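Local coordinates for protein HdaB,HdaA (Adhesin), HUS-associated diffuse adherence (PDB 5D55) that forms the minor tip subunit of the Hda (AAF/IV) chaperone-usher pilus of enteroaggregative Escherichia coli, and so probably takes part in adhesion, at residues 24-29 with 107-112; 46-51 with 76-81; 72-77 with 118-123. All blocks are in the same frame, centred on the assembly; numbering follows the deposited sequence.

Contact 1: residues 24-29 with 107-112; sequences NLLHDG and IEVDGN
Asp28 CG stands anti to its backbone N (chi1 175°), which turns CG toward the turn after Val109. There Asp28 OD1 accepts Gly111 N at 2.6 Å with its anti lone pair, the one away from OD2. Asn112 CG is anti to its own carbonyl carbon and beside its backbone N (chi1 -74°). Asn112 OD1 accepts the N-H of Asp28 at 2.9 Å. This bond is nearly straight (171° at the hydrogen), and the donor is tilted slightly from the amide plane. The two side chains thus make reciprocal bonds to backbone on the opposite segment. Asn112 also lies alongside His27, with its amide almost perpendicular to the imidazole. A backbone bond from Gly29 N to Val109 O, 2.8 Å long, closes the other end of the contact. The contact lies in the HdaB part of the fusion, whose two packed sheets are consistent with the immunoglobulin-like fold of chaperone-usher pilus subunits. It ties the loop before strand 31-38 to the turn that leaves strand 102-109. Leu26 CD1 meets Val109 CG2 at 3.9 Å, the two side chains crossing at about a right angle. Leu26 also packs on Tyr21, and Val109 on Leu32, which covers this apolar side. The carboxylates of Asp28 and Asp110 come close, their OD1 atoms 4.0 Å apart. Arg77 NH1 makes a salt bridge to each, and would be expected to offset their repulsion. Glu108 runs extended beside the carbonyl of Gly29, with Glu108 CD 3.3 Å from Gly29 O. One water donates to Gly29 O at 2.6 Å and, weakly, to Glu108 OE2.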
loop_
_atom_site.group_PDB
_atom_site.type_symbol
_atom_site.label_atom_id
_atom_site.label_comp_id
_atom_site.label_asym_id
_atom_site.label_seq_id
_atom_site.Cartn_x
_atom_site.Cartn_y
_atom_site.Cartn_z
ATOM N N ASN B 24 30.173 24.402 9.789
ATOM C CA ASN B 24 29.039 24.153 10.675
ATOM C C ASN B 24 28.146 25.371 10.913
ATOM O O ASN B 24 27.309 25.349 11.804
ATOM C CB ASN B 24 29.535 23.584 12.009
ATOM C CG ASN B 24 30.130 24.641 12.916
ATOM O OD1 ASN B 24 30.810 25.556 12.459
ATOM N ND2 ASN B 24 29.877 24.516 14.216
ATOM N N LEU B 25 28.345 26.430 10.135
ATOM C CA LEU B 25 27.456 27.592 10.174
ATOM C C LEU B 25 26.489 27.392 9.019
ATOM O O LEU B 25 26.723 27.851 7.894
ATOM C CB LEU B 25 28.245 28.902 10.060
ATOM C CG LEU B 25 29.245 29.171 11.202
ATOM C CD1 LEU B 25 29.958 30.523 11.053
ATOM C CD2 LEU B 25 28.573 29.095 12.568
ATOM N N LEU B 26 25.417 26.652 9.301
ATOM C CA LEU B 26 24.563 26.140 8.245
ATOM C C LEU B 26 23.316 26.996 8.058
ATOM O O LEU B 26 22.489 27.127 8.967
ATOM C CB LEU B 26 24.220 24.664 8.487
ATOM C CG LEU B 26 25.400 23.725 8.790
ATOM C CD1 LEU B 26 24.937 22.262 8.893
ATOM C CD2 LEU B 26 26.486 23.869 7.734
ATOM N N HIS B 27 23.227 27.594 6.870
ATOM C CA HIS B 27 22.054 28.345 6.441
ATOM C C HIS B 27 20.875 27.403 6.258
ATOM O O HIS B 27 21.047 26.243 5.881
ATOM C CB HIS B 27 22.339 29.066 5.116
ATOM C CG HIS B 27 23.217 30.272 5.247
ATOM N ND1 HIS B 27 22.729 31.514 5.598
ATOM C CD2 HIS B 27 24.546 30.436 5.044
ATOM C CE1 HIS B 27 23.722 32.386 5.620
ATOM N NE2 HIS B 27 24.834 31.759 5.280
ATOM N N ASP B 28 19.675 27.906 6.532
ATOM C CA ASP B 28 18.451 27.187 6.223
ATOM C C ASP B 28 18.479 26.740 4.758
ATOM O O ASP B 28 18.919 27.484 3.883
ATOM C CB ASP B 28 17.244 28.111 6.456
ATOM C CG ASP B 28 15.933 27.480 6.036
ATOM O OD1 ASP B 28 15.307 26.795 6.872
ATOM O OD2 ASP B 28 15.522 27.670 4.872
ATOM N N GLY B 29 18.013 25.530 4.494
ATOM C CA GLY B 29 17.956 25.037 3.124
ATOM C C GLY B 29 19.180 24.247 2.679
ATOM O O GLY B 29 19.134 23.570 1.651
ATOM N N ILE B 107 17.350 16.053 2.301
ATOM C CA ILE B 107 17.318 16.391 3.710
ATOM C C ILE B 107 18.024 17.733 3.768
ATOM O O ILE B 107 19.146 17.880 3.260
ATOM C CB ILE B 107 18.075 15.364 4.604
ATOM C CG1 ILE B 107 17.526 13.935 4.448
ATOM C CG2 ILE B 107 18.101 15.834 6.075
ATOM C CD1 ILE B 107 16.119 13.731 5.027
ATOM N N GLU B 108 17.344 18.732 4.321
ATOM C CA GLU B 108 17.900 20.085 4.382
ATOM C C GLU B 108 17.921 20.599 5.806
ATOM O O GLU B 108 17.096 20.199 6.626
ATOM C CB GLU B 108 17.100 21.044 3.504
ATOM C CG GLU B 108 17.132 20.686 2.013
ATOM C CD GLU B 108 16.427 21.706 1.137
ATOM O OE1 GLU B 108 15.747 22.609 1.678
ATOM O OE2 GLU B 108 16.561 21.605 -0.100
ATOM N N VAL B 109 18.847 21.515 6.079
ATOM C CA VAL B 109 18.907 22.188 7.361
ATOM C C VAL B 109 17.643 23.040 7.508
ATOM O O VAL B 109 17.306 23.830 6.625
ATOM C CB VAL B 109 20.166 23.079 7.456
ATOM C CG1 VAL B 109 20.187 23.818 8.769
ATOM C CG2 VAL B 109 21.430 22.216 7.303
ATOM N N ASP B 110 16.952 22.870 8.625
ATOM C CA ASP B 110 15.685 23.577 8.857
ATOM C C ASP B 110 15.935 24.757 9.801
ATOM O O ASP B 110 15.972 24.590 11.021
ATOM C CB ASP B 110 14.648 22.596 9.411
ATOM C CG ASP B 110 13.242 23.198 9.510
ATOM O OD1 ASP B 110 12.998 24.290 8.956
ATOM O OD2 ASP B 110 12.380 22.568 10.155
ATOM N N GLY B 111 16.140 25.935 9.221
ATOM C CA GLY B 111 16.479 27.148 9.981
ATOM C C GLY B 111 17.982 27.319 10.172
ATOM O O GLY B 111 18.705 26.337 10.392
ATOM N N ASN B 112 18.459 28.558 10.077
ATOM C CA ASN B 112 19.883 28.864 10.306
ATOM C C ASN B 112 20.387 28.230 11.612
ATOM O O ASN B 112 19.777 28.419 12.667
ATOM C CB ASN B 112 20.107 30.376 10.360
ATOM C CG ASN B 112 20.038 31.050 8.993
ATOM O OD1 ASN B 112 19.716 30.435 7.973
ATOM N ND2 ASN B 112 20.331 32.348 8.979
HETATM O O HOH W 1 18.255 24.179 -0.701
#

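Contact 2: residues 46-51 with 76-81; sequences FRVWIN and IRIGGN
Strands 46-50 and 76-79 run nearly antiparallel, at 164°, and their axes come within 7.2 Å. They do not pair through their backbones. Val48 and Ile50 on one strand, and Ile76 and Ile78 on the other, point toward each other, and the contact is made by these aliphatic branches. Ile50 is central. Ile50 CG1 meets Ile78 CD1 at 3.6 Å, and the two side chains slide past each other in opposite directions. Ile50 CD1, anti to CA (chi2 167°), reaches the backbone of strand 76-79, 3.7 Å from Arg77 C. Strand 46-50 belongs to the sheet with strand 118-132, and strand 76-79 to the one with strand 102-109. The contact is therefore interior packing between the two layers of the HdaB beta-sandwich, consistent with an immunoglobulin-like fold as in related pilins. Ile76 holds CG1 in the crowded position between its backbone N and carbonyl carbon (chi1 54°). There Ile76 CG1 itself touches Ile50 CD1, at 3.9 Å. Ile76 CD1 lies 3.8 Å from Ile50 CD1, and it also approaches Ile50 CG2. Ile78 CD1 touches a second partner, Val48 CG1, at 4.0 Å, with the side chains at about a right angle. One methyl thus bridges two residues that face the same side of strand 46-50. Tyr62 covers Ile50 and Ile76, Trp83 packs on Val48, and Ile107 meets Ile76 and Ile78, so the apolar cluster continues on several sides. The CB atoms of Trp49 and Arg77 point away from the contact. Trp49 packs on Ala144 of the second subunit, in the HdaA part of that engineered fusion.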
loop_
_atom_site.group_PDB
_atom_site.type_symbol
_atom_site.label_atom_id
_atom_site.label_comp_id
_atom_site.label_asym_id
_atom_site.label_seq_id
_atom_site.Cartn_x
_atom_site.Cartn_y
_atom_site.Cartn_z
ATOM N N PHE B 46 3.873 11.102 -4.841
ATOM C CA PHE B 46 4.733 10.486 -3.840
ATOM C C PHE B 46 4.511 11.176 -2.505
ATOM O O PHE B 46 4.112 12.347 -2.469
ATOM C CB PHE B 46 6.214 10.642 -4.218
ATOM C CG PHE B 46 6.621 9.935 -5.500
ATOM C CD1 PHE B 46 7.198 8.674 -5.459
ATOM C CD2 PHE B 46 6.457 10.548 -6.740
ATOM C CE1 PHE B 46 7.614 8.026 -6.641
ATOM C CE2 PHE B 46 6.859 9.911 -7.920
ATOM C CZ PHE B 46 7.435 8.645 -7.871
ATOM N N ARG B 47 4.790 10.442 -1.428
ATOM C CA ARG B 47 4.798 10.953 -0.067
ATOM C C ARG B 47 6.071 10.466 0.639
ATOM O O ARG B 47 6.387 9.272 0.596
ATOM C CB ARG B 47 3.566 10.426 0.668
ATOM C CG ARG B 47 3.320 11.021 2.037
ATOM C CD ARG B 47 2.117 10.350 2.687
ATOM N NE ARG B 47 1.816 10.906 4.002
ATOM C CZ ARG B 47 0.753 10.576 4.735
ATOM N NH1 ARG B 47 -0.122 9.684 4.286
ATOM N NH2 ARG B 47 0.562 11.143 5.920
ATOM N N VAL B 48 6.799 11.385 1.273
ATOM C CA VAL B 48 8.051 11.063 1.985
ATOM C C VAL B 48 8.020 11.742 3.357
ATOM O O VAL B 48 7.444 12.824 3.499
ATOM C CB VAL B 48 9.285 11.570 1.188
ATOM C CG1 VAL B 48 10.574 11.411 1.979
ATOM C CG2 VAL B 48 9.403 10.829 -0.146
ATOM N N TRP B 49 8.629 11.110 4.359
ATOM C CA TRP B 49 8.731 11.701 5.691
ATOM C C TRP B 49 9.997 11.275 6.421
ATOM O O TRP B 49 10.573 10.230 6.127
ATOM C CB TRP B 49 7.503 11.377 6.554
ATOM C CG TRP B 49 7.257 9.902 6.769
ATOM C CD1 TRP B 49 7.662 9.147 7.841
ATOM C CD2 TRP B 49 6.534 9.011 5.898
ATOM N NE1 TRP B 49 7.244 7.848 7.688
ATOM C CE2 TRP B 49 6.548 7.733 6.508
ATOM C CE3 TRP B 49 5.880 9.171 4.666
ATOM C CZ2 TRP B 49 5.932 6.617 5.931
ATOM C CZ3 TRP B 49 5.271 8.065 4.082
ATOM C CH2 TRP B 49 5.302 6.799 4.717
ATOM N N ILE B 50 10.405 12.104 7.374
ATOM C CA ILE B 50 11.532 11.812 8.256
ATOM C C ILE B 50 11.071 11.023 9.483
ATOM O O ILE B 50 10.063 11.362 10.112
ATOM C CB ILE B 50 12.225 13.113 8.714
ATOM C CG1 ILE B 50 12.732 13.901 7.502
ATOM C CG2 ILE B 50 13.369 12.791 9.713
ATOM C CD1 ILE B 50 13.171 15.364 7.802
ATOM N N ASN B 51 11.806 9.961 9.813
ATOM C CA ASN B 51 11.561 9.231 11.041
ATOM C C ASN B 51 12.415 9.806 12.156
ATOM O O ASN B 51 13.553 9.380 12.373
ATOM C CB ASN B 51 11.846 7.740 10.859
ATOM C CG ASN B 51 11.101 7.142 9.679
ATOM O OD1 ASN B 51 11.718 6.663 8.726
ATOM N ND2 ASN B 51 9.770 7.177 9.728
ATOM N N ILE B 76 16.109 19.303 10.995
ATOM C CA ILE B 76 16.065 19.019 9.554
ATOM C C ILE B 76 14.656 18.987 9.001
ATOM O O ILE B 76 13.710 18.816 9.755
ATOM C CB ILE B 76 16.762 17.687 9.202
ATOM C CG1 ILE B 76 16.187 16.528 10.029
ATOM C CG2 ILE B 76 18.264 17.843 9.338
ATOM C CD1 ILE B 76 16.572 15.148 9.533
ATOM N N ARG B 77 14.531 19.171 7.685
ATOM C CA ARG B 77 13.249 19.039 6.976
ATOM C C ARG B 77 13.515 18.364 5.630
ATOM O O ARG B 77 14.659 18.330 5.183
ATOM C CB ARG B 77 12.607 20.416 6.737
ATOM C CG ARG B 77 13.411 21.348 5.826
ATOM C CD ARG B 77 12.537 22.480 5.297
ATOM N NE ARG B 77 13.251 23.366 4.376
ATOM C CZ ARG B 77 13.849 24.503 4.736
ATOM N NH1 ARG B 77 13.828 24.906 6.000
ATOM N NH2 ARG B 77 14.470 25.237 3.831
ATOM N N ILE B 78 12.470 17.836 4.992
ATOM C CA ILE B 78 12.581 17.410 3.583
ATOM C C ILE B 78 12.513 18.652 2.702
ATOM O O ILE B 78 11.678 19.540 2.939
ATOM C CB ILE B 78 11.436 16.446 3.177
ATOM C CG1 ILE B 78 11.397 15.228 4.105
ATOM C CG2 ILE B 78 11.562 16.005 1.691
ATOM C CD1 ILE B 78 12.581 14.275 3.894
ATOM N N GLY B 79 13.395 18.727 1.702
ATOM C CA GLY B 79 13.351 19.798 0.713
ATOM C C GLY B 79 13.278 19.283 -0.716
ATOM O O GLY B 79 13.283 18.064 -0.967
ATOM N N GLY B 80 13.211 20.224 -1.649
ATOM C CA GLY B 80 13.258 19.920 -3.068
ATOM C C GLY B 80 12.083 20.535 -3.786
ATOM O O GLY B 80 10.990 20.663 -3.217
ATOM N N ASN B 81 12.320 20.940 -5.030
ATOM C CA ASN B 81 11.262 21.394 -5.938
ATOM C C ASN B 81 10.115 20.404 -6.017
ATOM O O ASN B 81 10.340 19.193 -6.033
ATOM C CB ASN B 81 11.841 21.599 -7.346
#

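Contact 3: residues 72-77 with 118-123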
loop_
_atom_site.group_PDB
_atom_site.type_symbol
_atom_site.label_atom_id
_atom_site.label_comp_id
_atom_site.label_asym_id
_atom_site.label_seq_id
_atom_site.Cartn_x
_atom_site.Cartn_y
_atom_site.Cartn_z
ATOM N N HIS B 72 24.578 16.394 20.371
ATOM C CA HIS B 72 23.924 17.676 20.132
ATOM C C HIS B 72 22.811 17.521 19.103
ATOM O O HIS B 72 22.690 16.471 18.460
ATOM C CB HIS B 72 24.937 18.696 19.630
ATOM C CG HIS B 72 25.856 19.209 20.691
ATOM N ND1 HIS B 72 25.718 20.462 21.248
ATOM C CD2 HIS B 72 26.928 18.644 21.295
ATOM C CE1 HIS B 72 26.670 20.650 22.144
ATOM N NE2 HIS B 72 27.417 19.560 22.197
ATOM N N ASN B 73 22.020 18.577 18.932
ATOM C CA ASN B 73 20.819 18.523 18.108
ATOM C C ASN B 73 20.955 19.230 16.764
ATOM O O ASN B 73 21.637 20.256 16.645
ATOM C CB ASN B 73 19.612 19.078 18.882
ATOM C CG ASN B 73 19.400 18.380 20.220
ATOM O OD1 ASN B 73 19.443 19.013 21.280
ATOM N ND2 ASN B 73 19.195 17.078 20.182
ATOM N N LEU B 74 20.304 18.662 15.752
ATOM C CA LEU B 74 20.227 19.266 14.432
ATOM C C LEU B 74 18.779 19.216 13.964
ATOM O O LEU B 74 18.143 18.172 14.044
ATOM C CB LEU B 74 21.116 18.510 13.440
ATOM C CG LEU B 74 20.892 18.738 11.938
ATOM C CD1 LEU B 74 21.287 20.152 11.505
ATOM C CD2 LEU B 74 21.653 17.691 11.141
ATOM N N ARG B 75 18.268 20.340 13.472
ATOM C CA ARG B 75 16.884 20.407 13.011
ATOM C C ARG B 75 16.874 20.274 11.494
ATOM O O ARG B 75 17.566 21.029 10.798
ATOM C CB ARG B 75 16.207 21.723 13.437
ATOM C CG ARG B 75 15.700 21.786 14.884
ATOM C CD ARG B 75 16.826 22.124 15.883
ATOM N NE ARG B 75 16.342 22.259 17.263
ATOM C CZ ARG B 75 17.130 22.364 18.338
ATOM N NH1 ARG B 75 18.455 22.349 18.218
ATOM N NH2 ARG B 75 16.590 22.480 19.544
ATOM N N ILE B 76 16.109 19.303 10.995
ATOM C CA ILE B 76 16.065 19.019 9.554
ATOM C C ILE B 76 14.656 18.987 9.001
ATOM O O ILE B 76 13.710 18.816 9.755
ATOM C CB ILE B 76 16.762 17.687 9.202
ATOM C CG1 ILE B 76 16.187 16.528 10.029
ATOM C CG2 ILE B 76 18.264 17.843 9.338
ATOM C CD1 ILE B 76 16.572 15.148 9.533
ATOM N N ARG B 77 14.531 19.171 7.685
ATOM C CA ARG B 77 13.249 19.039 6.976
ATOM C C ARG B 77 13.515 18.364 5.630
ATOM O O ARG B 77 14.659 18.330 5.183
ATOM C CB ARG B 77 12.607 20.416 6.737
ATOM C CG ARG B 77 13.411 21.348 5.826
ATOM C CD ARG B 77 12.537 22.480 5.297
ATOM N NE ARG B 77 13.251 23.366 4.376
ATOM C CZ ARG B 77 13.849 24.503 4.736
ATOM N NH1 ARG B 77 13.828 24.906 6.000
ATOM N NH2 ARG B 77 14.470 25.237 3.831
ATOM N N GLY B 118 29.698 16.401 14.809
ATOM C CA GLY B 118 29.284 15.086 15.256
ATOM C C GLY B 118 28.695 14.276 14.115
ATOM O O GLY B 118 28.659 14.734 12.981
ATOM N N LYS B 119 28.234 13.073 14.445
ATOM C CA LYS B 119 27.645 12.149 13.483
ATOM C C LYS B 119 26.137 12.090 13.677
ATOM O O LYS B 119 25.660 11.773 14.761
ATOM C CB LYS B 119 28.247 10.752 13.654
ATOM C CG LYS B 119 29.711 10.657 13.269
ATOM C CD LYS B 119 30.312 9.338 13.713
ATOM C CE LYS B 119 31.028 9.475 15.054
ATOM N NZ LYS B 119 31.668 8.193 15.473
ATOM N N TYR B 120 25.404 12.382 12.606
ATOM C CA TYR B 120 23.957 12.506 12.650
ATOM C C TYR B 120 23.327 11.522 11.671
ATOM O O TYR B 120 23.662 11.528 10.490
ATOM C CB TYR B 120 23.550 13.931 12.262
ATOM C CG TYR B 120 23.993 14.992 13.243
ATOM C CD1 TYR B 120 23.136 15.418 14.260
ATOM C CD2 TYR B 120 25.266 15.568 13.168
ATOM C CE1 TYR B 120 23.522 16.403 15.175
ATOM C CE2 TYR B 120 25.666 16.554 14.092
ATOM C CZ TYR B 120 24.778 16.962 15.093
ATOM O OH TYR B 120 25.139 17.938 16.010
ATOM N N LEU B 121 22.406 10.704 12.165
ATOM C CA LEU B 121 21.743 9.683 11.351
ATOM C C LEU B 121 20.357 10.130 10.860
ATOM O O LEU B 121 19.469 10.452 11.666
ATOM C CB LEU B 121 21.643 8.379 12.146
ATOM C CG LEU B 121 21.007 7.187 11.433
ATOM C CD1 LEU B 121 22.025 6.477 10.549
ATOM C CD2 LEU B 121 20.378 6.223 12.438
ATOM N N PHE B 122 20.185 10.179 9.540
ATOM C CA PHE B 122 18.889 10.513 8.949
ATOM C C PHE B 122 18.172 9.232 8.542
ATOM O O PHE B 122 18.762 8.389 7.852
ATOM C CB PHE B 122 19.032 11.374 7.690
ATOM C CG PHE B 122 19.958 12.555 7.822
ATOM C CD1 PHE B 122 20.029 13.308 8.992
ATOM C CD2 PHE B 122 20.705 12.952 6.727
ATOM C CE1 PHE B 122 20.873 14.415 9.073
ATOM C CE2 PHE B 122 21.549 14.047 6.795
ATOM C CZ PHE B 122 21.630 14.781 7.975
ATOM N N SER B 123 16.911 9.095 8.957
ATOM C CA SER B 123 16.045 7.989 8.547
ATOM C C SER B 123 14.824 8.574 7.873
ATOM O O SER B 123 14.169 9.463 8.438
ATOM C CB SER B 123 15.595 7.156 9.745
ATOM O OG SER B 123 14.576 6.234 9.380
#
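Leu74 CD2 lies over one face of the Tyr120 ring and at the edge of the Phe122 ring, near its plane. It is 4.1 Å from Tyr120 CD1 and 4.0 Å from Phe122 CE1. One methyl thus fills the angle between two aromatic side chains of strand 118-123. One face of Phe122 also has the carbonyl O of Tyr120 above it, offset toward the rim. This is core packing across the HdaB beta-sandwich. Strand 73-77 comes from one sheet and strand 118-123 from the other, with axes 8.9 Å apart at closest approach. The strands run in roughly the same direction, 37° from parallel. Leu74 CG is anti to its backbone N (chi1 164°), which turns CG toward the Phe122 ring; the two side chains cross at about a right angle. Nearer its backbone, Leu74 CB is 3.6 Å from Tyr120 CE1. Further along, Ile76 CD1 comes obliquely to Phe122 CD1 at 4.0 Å. Leu32 from strand 31-38 covers Leu74, Ile76 and Phe122 together. Residues 118-123 also pair antiparallel with a strand of the second subunit, so that the sheet runs on across the interface. That strand lies in the HdaA part of the engineered fusion. The pairing is consistent with donor-strand complementation, in which pilins of the chaperone-usher class take a missing strand from a neighbour, but here the join is engineered. At the His72 end of the contact, the Tyr120 hydroxyl makes a hydrogen bond with His116 O, which holds the tip of the ring. His72, whose ring stacks on that of His116, puts its carbonyl O 3.4 Å from Tyr120 CE1 and its CB 3.7 Å from Tyr120 OH.

How the contacts relate
From the N terminus the chain first passes 24-29, which meets 107-112 much later and so closes contact 1. Between these, 46-51 meets 76-81, so contact 2 closes a shorter loop wholly within the longer one. Contact 3 starts at 72-77, inside contact 1, and ends at 118-123, beyond it, so the two cross. Contacts 2 and 3 share Ile76 and Arg77 on strand 73-79, which packs on both 45-50 and 118-132 of the opposite sheet. These two are neighbours in that sheet, where Asn51 N meets Ser123 O. Contact 1 reaches the sheet of 73-79 through its neighbour, strand 102-109, and through the Asp28 to Arg77 salt bridge.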